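Local atomic coordinates of N-acetylmuramoyl-L-alanine amidase amiD (Escherichia coli, PDB entry 3D2Y), a protein that hydrolyses, with one bound zinc ion, the amide link between N-acetylmuramoyl residues and L-amino acid residues in cell-wall glycopeptides. Residues V31-Y36 with D98-I103; S55-P60 with V76-L81; E205-Y210 with A249-L254. One frame throughout, in Å; residues are numbered along the deposited sequence.

Interaction 1 of 3, residues V31-Y36 with D98-I103; sequences VLVIHY and DTSIGI
T99 is the first residue of 98-103 to touch V31-Y36: T99 O accepts V31 N at 3.2 Å, a bent bond. At S100 the parallel pairing begins: its CB sits 3.9 Å from V31 CB, and its OG, in the crowded position between backbone N and carbonyl carbon (chi1 72°), bonds back to the carbonyl of L96. I101 takes V31 O with its N-H and gives its own O to V33 N, 2.9 Å away and almost straight. On the same side of the sheet I101 CG2 touches L32 CD1; L32 has CG anti to its backbone N, and that one methyl serves both isoleucines. G102, paired with V33, brings its CA to the edge of the H35 ring, 4.4 Å from CD2. I103 closes the run: its N-H meets V33 O, its O accepts H35 N at 2.9 Å, and its CD1 lies 3.7 Å from L32 CD1, the side chains crossing obliquely. L32, I101 and I103 pack against helix 124-141, while V31, V33 and S100 face the other way. This is the parallel core of the amidase/PGRP sheet, which carries the zinc ligand H35, its NE2 bonded to H84 ND1, into the active site beside H151 and D161.

Interaction 2 of 3, residues S55-P60 with V76-L81; sequences SHYLVP and VPEQEL
Two neighbouring rings, H56 and Y57, reach from 55-60 into the bend of 76-81, and each finds its oxygen at its own edge. Both have CG anti to the carbonyl carbon, but H56 enters the turn while Y57 meets it from outside. The imidazole points NE2 at E80 O, 2.8 Å away and in the ring plane, with an N-H...O angle of 164°; NE2 also lies in the plane of the E80 carbonyl. Its CD2 turns its C-H edge to two carbonyl oxygens on the same side, V76 O at 3.5 Å and P77 O, and V76 CG1 packs against the same carbon. P77 O accepts E80 N across the P77-E80 type I turn, so the bend that receives the ring is held by its own backbone bond. On its far side H56 ND1 bonds to G102 N, leaving the proton to NE2, and the two bonds together fix the ring's rotation and bridge turn and sheet.

Y57 works tip to tip. Its OH donates to E78 OE2 over 2.6 Å, the oxygen in the plane of the phenol but the hydroxyl above that of the carboxylate, the two planes standing 84° apart. An extended E78 chain brings the carboxylate there, where R140 forms a salt bridge to the same OE2 and Y141 OH bonds OE1; the arginine probably keeps the acid ionised. Together these bonds tie a surface turn to strand 57-59, next to the outermost strand 73-74 of the amidase sheet, and to helix 124-141 that packs on the sheet.

Interaction 3 of 3, residues E205-Y210 with A249-L254; sequences ELLARY and AIAEAL
A251 offers the low point of helix 249-254, and the helix of 205-210 leans its leucines against it. The two short axes pass 9.7 Å apart with their N-to-C directions 35° from parallel, and the backbones come nearest where L206 CA lies 6.4 Å from A251 CA. Around the small methyl of A251 two bumps settle: L207 CD2 at 3.9 Å and L206 CB at 4.1 Å. L206 then carries its branch past the alanine, so that CD1 rests 3.7 Å from E252 CG; the two chains cross obliquely, and the glutamate takes part through its aliphatic stem.

One turn further on, Y210 makes the larger bump. With CG anti to the backbone N (chi1 -174°), its ring reaches across to L254, whose CB lies 3.7 Å from Y210 CE1. L254 CD1 comes over one face of the ring, and CD2 lies close to the phenolic oxygen, so the leucine follows the ring from CE1 to its tip. An alanine in place of Y210 would remove the ring that L254 packs on and would probably loosen this end of the interface. No hydrogen bond crosses between the segments. F230 of helix 220-234 touches both L207 and L254, joining a third helix to the contact. This is apolar helix-to-helix packing within the all-helical C-terminal bundle, away from the zinc site.

Overall arrangement
Interactions 1 and 2 both reach the same mixed sheet, interaction 2 through strand 57-59 only, the neighbour of 100-105; their centres are 9 Å apart, and interaction 2 is nested inside the chain loop closed by interaction 1. They meet at G102, whose N probably bonds H56 ND1 and whose O lies 3.2 Å from Y57 N, probably a hydrogen bond. Interaction 1 is deeply buried and held mainly by backbone hydrogen bonds, whereas interaction 2, nearer the surface and partly exposed, relies on polar side chains gripping a turn. Interaction 3 stands apart, its centre about 22 Å and 30 Å from theirs: a buried contact between helices later in the chain, made by apolar packing alone.

Interaction 1 of 3, residues V31-Y36 with D98-I103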
# COMPACT_ATOMS: atom_id res chain seq x y z
N VAL A 31 -0.78 1.78 -8.81
CA VAL A 31 -0.72 1.59 -7.37
C VAL A 31 -0.90 0.11 -7.00
O VAL A 31 -1.71 -0.61 -7.63
CB VAL A 31 -1.74 2.54 -6.62
CG1 VAL A 31 -1.80 2.25 -5.13
CG2 VAL A 31 -1.40 4.06 -6.87
N LEU A 32 -0.07 -0.34 -6.08
CA LEU A 32 -0.20 -1.70 -5.49
C LEU A 32 -0.52 -1.58 -4.03
O LEU A 32 0.30 -1.07 -3.24
CB LEU A 32 1.10 -2.48 -5.66
CG LEU A 32 1.12 -3.93 -5.21
CD1 LEU A 32 -0.03 -4.70 -5.89
CD2 LEU A 32 2.50 -4.64 -5.42
N VAL A 33 -1.72 -2.04 -3.66
CA VAL A 33 -2.22 -1.95 -2.29
C VAL A 33 -2.15 -3.31 -1.50
O VAL A 33 -2.69 -4.31 -1.94
CB VAL A 33 -3.68 -1.43 -2.22
CG1 VAL A 33 -4.12 -1.29 -0.77
CG2 VAL A 33 -3.84 -0.08 -2.93
N ILE A 34 -1.51 -3.29 -0.33
CA ILE A 34 -1.40 -4.49 0.51
C ILE A 34 -2.46 -4.50 1.62
O ILE A 34 -2.64 -3.50 2.32
CB ILE A 34 0.03 -4.64 1.13
CG1 ILE A 34 1.09 -4.48 0.04
CG2 ILE A 34 0.19 -5.99 1.76
CD1 ILE A 34 1.00 -5.55 -1.09
N HIS A 35 -3.14 -5.64 1.76
CA HIS A 35 -4.20 -5.83 2.78
C HIS A 35 -3.91 -7.05 3.62
O HIS A 35 -3.17 -7.94 3.14
CB HIS A 35 -5.57 -6.12 2.09
CG HIS A 35 -6.05 -5.05 1.16
ND1 HIS A 35 -6.93 -4.07 1.57
CD2 HIS A 35 -5.81 -4.83 -0.15
CE1 HIS A 35 -7.18 -3.27 0.55
NE2 HIS A 35 -6.50 -3.70 -0.51
N TYR A 36 -4.51 -7.14 4.80
CA TYR A 36 -4.77 -8.46 5.43
C TYR A 36 -6.28 -8.77 5.45
O TYR A 36 -7.13 -7.87 5.37
CB TYR A 36 -4.14 -8.68 6.84
CG TYR A 36 -4.51 -7.66 7.90
CD1 TYR A 36 -5.85 -7.37 8.23
CD2 TYR A 36 -3.50 -6.94 8.58
CE1 TYR A 36 -6.16 -6.38 9.17
CE2 TYR A 36 -3.81 -5.98 9.56
CZ TYR A 36 -5.15 -5.69 9.83
OH TYR A 36 -5.49 -4.72 10.78
N ASP A 98 -9.78 2.20 -9.00
CA ASP A 98 -9.70 2.47 -10.45
C ASP A 98 -8.29 2.22 -10.97
O ASP A 98 -8.12 1.79 -12.07
CB ASP A 98 -10.06 3.93 -10.78
CG ASP A 98 -11.50 4.25 -10.48
OD1 ASP A 98 -12.24 3.33 -10.08
OD2 ASP A 98 -11.89 5.41 -10.65
N THR A 99 -7.29 2.59 -10.18
CA THR A 99 -5.91 2.58 -10.62
C THR A 99 -4.99 1.63 -9.84
O THR A 99 -3.77 1.75 -9.96
CB THR A 99 -5.30 4.03 -10.61
OG1 THR A 99 -5.31 4.57 -9.27
CG2 THR A 99 -6.13 4.98 -11.56
N SER A 100 -5.54 0.71 -9.06
CA SER A 100 -4.67 -0.13 -8.26
C SER A 100 -4.91 -1.59 -8.47
O SER A 100 -5.96 -2.00 -8.99
CB SER A 100 -4.82 0.20 -6.78
OG SER A 100 -6.08 -0.27 -6.26
N ILE A 101 -3.90 -2.35 -8.10
CA ILE A 101 -4.04 -3.80 -7.88
C ILE A 101 -4.06 -4.05 -6.38
O ILE A 101 -3.34 -3.41 -5.66
CB ILE A 101 -2.90 -4.54 -8.59
CG1 ILE A 101 -3.22 -4.54 -10.09
CG2 ILE A 101 -2.78 -5.97 -8.08
CD1 ILE A 101 -2.18 -5.07 -10.96
N GLY A 102 -4.93 -4.96 -5.92
CA GLY A 102 -5.10 -5.20 -4.49
C GLY A 102 -4.65 -6.62 -4.22
O GLY A 102 -5.05 -7.54 -4.92
N ILE A 103 -3.74 -6.76 -3.27
CA ILE A 103 -3.31 -8.07 -2.77
C ILE A 103 -3.76 -8.25 -1.35
O ILE A 103 -3.38 -7.46 -0.46
CB ILE A 103 -1.79 -8.27 -2.89
CG1 ILE A 103 -1.40 -8.24 -4.38
CG2 ILE A 103 -1.36 -9.63 -2.27
CD1 ILE A 103 0.08 -8.18 -4.59

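Interaction 2 of 3, residues S55-P60 with V76-L81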
# COMPACT_ATOMS: atom_id res chain seq x y z
N SER A 55 -10.56 -8.75 -4.25
CA SER A 55 -9.19 -8.31 -4.49
C SER A 55 -8.67 -9.09 -5.68
O SER A 55 -9.25 -10.13 -6.05
CB SER A 55 -8.29 -8.54 -3.27
OG SER A 55 -8.25 -9.93 -2.94
N HIS A 56 -7.58 -8.63 -6.28
CA HIS A 56 -6.98 -9.36 -7.41
C HIS A 56 -6.28 -10.63 -6.99
O HIS A 56 -6.40 -11.64 -7.67
CB HIS A 56 -6.03 -8.49 -8.19
CG HIS A 56 -6.67 -7.26 -8.74
ND1 HIS A 56 -6.73 -6.06 -8.05
CD2 HIS A 56 -7.27 -7.04 -9.93
CE1 HIS A 56 -7.35 -5.17 -8.79
NE2 HIS A 56 -7.70 -5.73 -9.94
N TYR A 57 -5.58 -10.57 -5.85
CA TYR A 57 -4.89 -11.74 -5.34
C TYR A 57 -5.21 -12.02 -3.86
O TYR A 57 -5.50 -11.11 -3.06
CB TYR A 57 -3.38 -11.59 -5.56
CG TYR A 57 -2.98 -11.37 -6.99
CD1 TYR A 57 -2.77 -12.46 -7.84
CD2 TYR A 57 -2.80 -10.09 -7.49
CE1 TYR A 57 -2.40 -12.27 -9.16
CE2 TYR A 57 -2.43 -9.87 -8.83
CZ TYR A 57 -2.24 -10.99 -9.64
OH TYR A 57 -1.86 -10.92 -10.95
N LEU A 58 -5.22 -13.30 -3.54
CA LEU A 58 -5.34 -13.76 -2.17
C LEU A 58 -4.19 -14.76 -1.86
O LEU A 58 -4.09 -15.83 -2.50
CB LEU A 58 -6.72 -14.41 -1.93
CG LEU A 58 -7.01 -15.09 -0.56
CD1 LEU A 58 -6.95 -14.11 0.64
CD2 LEU A 58 -8.38 -15.75 -0.62
N VAL A 59 -3.32 -14.38 -0.91
CA VAL A 59 -2.16 -15.19 -0.55
C VAL A 59 -2.44 -15.92 0.79
O VAL A 59 -2.65 -15.25 1.79
CB VAL A 59 -0.86 -14.35 -0.40
CG1 VAL A 59 0.37 -15.31 -0.28
CG2 VAL A 59 -0.68 -13.39 -1.65
N PRO A 60 -2.45 -17.28 0.79
CA PRO A 60 -2.65 -17.94 2.09
C PRO A 60 -1.51 -17.58 3.08
O PRO A 60 -0.44 -17.15 2.68
CB PRO A 60 -2.60 -19.44 1.74
CG PRO A 60 -2.84 -19.54 0.31
CD PRO A 60 -2.27 -18.26 -0.29
N VAL A 76 -9.48 -11.78 -9.76
CA VAL A 76 -9.95 -10.70 -10.63
C VAL A 76 -8.84 -10.41 -11.63
O VAL A 76 -7.69 -10.24 -11.20
CB VAL A 76 -10.33 -9.38 -9.87
CG1 VAL A 76 -10.67 -8.20 -10.89
CG2 VAL A 76 -11.47 -9.59 -8.87
N PRO A 77 -9.16 -10.42 -12.95
CA PRO A 77 -8.15 -10.05 -13.97
C PRO A 77 -7.63 -8.64 -13.66
O PRO A 77 -8.40 -7.78 -13.25
CB PRO A 77 -8.95 -10.07 -15.29
CG PRO A 77 -10.11 -10.99 -15.03
CD PRO A 77 -10.47 -10.72 -13.57
N GLU A 78 -6.33 -8.44 -13.85
CA GLU A 78 -5.64 -7.21 -13.46
C GLU A 78 -6.17 -6.06 -14.28
O GLU A 78 -6.12 -4.93 -13.83
CB GLU A 78 -4.11 -7.31 -13.68
CG GLU A 78 -3.35 -8.25 -12.73
CD GLU A 78 -1.80 -8.16 -12.88
OE1 GLU A 78 -1.32 -7.59 -13.88
OE2 GLU A 78 -1.09 -8.65 -11.98
N GLN A 79 -6.67 -6.36 -15.49
CA GLN A 79 -7.22 -5.35 -16.40
C GLN A 79 -8.46 -4.71 -15.80
O GLN A 79 -8.85 -3.63 -16.18
CB GLN A 79 -7.62 -6.01 -17.73
CG GLN A 79 -8.99 -6.71 -17.65
CD GLN A 79 -9.18 -7.86 -18.60
OE1 GLN A 79 -9.78 -8.88 -18.23
NE2 GLN A 79 -8.69 -7.71 -19.82
N GLU A 80 -9.09 -5.43 -14.88
CA GLU A 80 -10.33 -5.00 -14.26
C GLU A 80 -10.06 -4.50 -12.86
O GLU A 80 -9.10 -4.93 -12.22
CB GLU A 80 -11.34 -6.15 -14.24
CG GLU A 80 -11.95 -6.46 -15.61
CD GLU A 80 -13.21 -7.22 -15.45
OE1 GLU A 80 -14.27 -6.69 -15.88
OE2 GLU A 80 -13.16 -8.33 -14.88
N LEU A 81 -10.89 -3.59 -12.37
CA LEU A 81 -10.81 -3.21 -10.96
C LEU A 81 -11.50 -4.20 -10.03
O LEU A 81 -12.52 -4.84 -10.38
CB LEU A 81 -11.34 -1.78 -10.74
CG LEU A 81 -12.80 -1.43 -10.96
CD1 LEU A 81 -13.56 -1.86 -9.72
CD2 LEU A 81 -12.94 0.06 -11.17

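Interaction 3 of 3, residues E205-Y210 with A249-L254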
# COMPACT_ATOMS: atom_id res chain seq x y z
N GLU A 205 1.39 18.53 7.08
CA GLU A 205 1.68 19.04 5.77
C GLU A 205 2.55 18.08 4.98
O GLU A 205 2.24 17.75 3.84
CB GLU A 205 2.30 20.44 5.83
CG GLU A 205 2.76 20.92 4.44
CD GLU A 205 3.53 22.23 4.47
OE1 GLU A 205 3.34 23.04 5.40
OE2 GLU A 205 4.33 22.45 3.54
N LEU A 206 3.65 17.63 5.59
CA LEU A 206 4.58 16.70 4.96
C LEU A 206 3.86 15.39 4.56
O LEU A 206 4.05 14.87 3.47
CB LEU A 206 5.74 16.36 5.92
CG LEU A 206 6.66 17.55 6.29
CD1 LEU A 206 7.72 17.03 7.25
CD2 LEU A 206 7.36 18.23 5.10
N LEU A 207 3.04 14.86 5.47
CA LEU A 207 2.32 13.63 5.17
C LEU A 207 1.33 13.81 4.03
O LEU A 207 1.24 12.95 3.13
CB LEU A 207 1.62 13.08 6.43
CG LEU A 207 2.60 12.81 7.57
CD1 LEU A 207 1.83 12.09 8.71
CD2 LEU A 207 3.83 12.00 7.12
N ALA A 208 0.65 14.96 4.03
CA ALA A 208 -0.25 15.32 2.94
C ALA A 208 0.49 15.26 1.63
O ALA A 208 0.01 14.68 0.66
CB ALA A 208 -0.84 16.75 3.15
N ARG A 209 1.66 15.90 1.58
CA ARG A 209 2.41 16.00 0.34
C ARG A 209 3.00 14.67 -0.10
O ARG A 209 3.13 14.43 -1.31
CB ARG A 209 3.51 17.05 0.43
CG ARG A 209 3.04 18.51 0.66
CD ARG A 209 2.32 19.18 -0.53
NE ARG A 209 0.99 18.63 -0.79
CZ ARG A 209 -0.14 18.96 -0.15
NH1 ARG A 209 -0.17 19.89 0.79
NH2 ARG A 209 -1.27 18.35 -0.48
N TYR A 210 3.36 13.83 0.87
CA TYR A 210 3.85 12.47 0.59
C TYR A 210 2.72 11.59 0.01
O TYR A 210 2.98 10.74 -0.85
CB TYR A 210 4.58 11.80 1.77
CG TYR A 210 5.18 10.45 1.35
CD1 TYR A 210 6.31 10.40 0.52
CD2 TYR A 210 4.57 9.24 1.69
CE1 TYR A 210 6.84 9.18 0.13
CE2 TYR A 210 5.10 7.99 1.24
CZ TYR A 210 6.24 7.99 0.49
OH TYR A 210 6.76 6.80 0.02
N ALA A 249 11.47 13.37 10.44
CA ALA A 249 12.71 13.15 9.66
C ALA A 249 12.52 12.09 8.58
O ALA A 249 13.04 12.22 7.46
CB ALA A 249 13.85 12.76 10.57
N ILE A 250 11.74 11.07 8.91
CA ILE A 250 11.41 9.99 7.96
C ILE A 250 10.61 10.55 6.80
O ILE A 250 10.95 10.29 5.62
CB ILE A 250 10.71 8.83 8.70
CG1 ILE A 250 11.75 8.10 9.59
CG2 ILE A 250 10.03 7.86 7.71
CD1 ILE A 250 11.11 7.09 10.57
N ALA A 251 9.58 11.34 7.13
CA ALA A 251 8.73 12.01 6.15
C ALA A 251 9.58 12.90 5.26
O ALA A 251 9.40 12.89 4.04
CB ALA A 251 7.64 12.84 6.85
N GLU A 252 10.48 13.68 5.87
CA GLU A 252 11.39 14.57 5.14
C GLU A 252 12.32 13.84 4.20
O GLU A 252 12.54 14.29 3.05
CB GLU A 252 12.18 15.47 6.11
CG GLU A 252 11.31 16.57 6.75
CD GLU A 252 12.05 17.44 7.79
OE1 GLU A 252 12.67 16.87 8.72
OE2 GLU A 252 12.02 18.69 7.64
N ALA A 253 12.87 12.71 4.68
CA ALA A 253 13.74 11.85 3.86
C ALA A 253 12.98 11.12 2.73
O ALA A 253 13.49 11.02 1.59
CB ALA A 253 14.51 10.88 4.71
N LEU A 254 11.79 10.58 3.02
CA LEU A 254 10.89 10.12 1.95
C LEU A 254 10.56 11.13 0.85
O LEU A 254 10.66 10.83 -0.35
CB LEU A 254 9.58 9.57 2.53
CG LEU A 254 9.74 8.24 3.26
CD1 LEU A 254 8.52 8.04 4.14
CD2 LEU A 254 9.98 7.06 2.29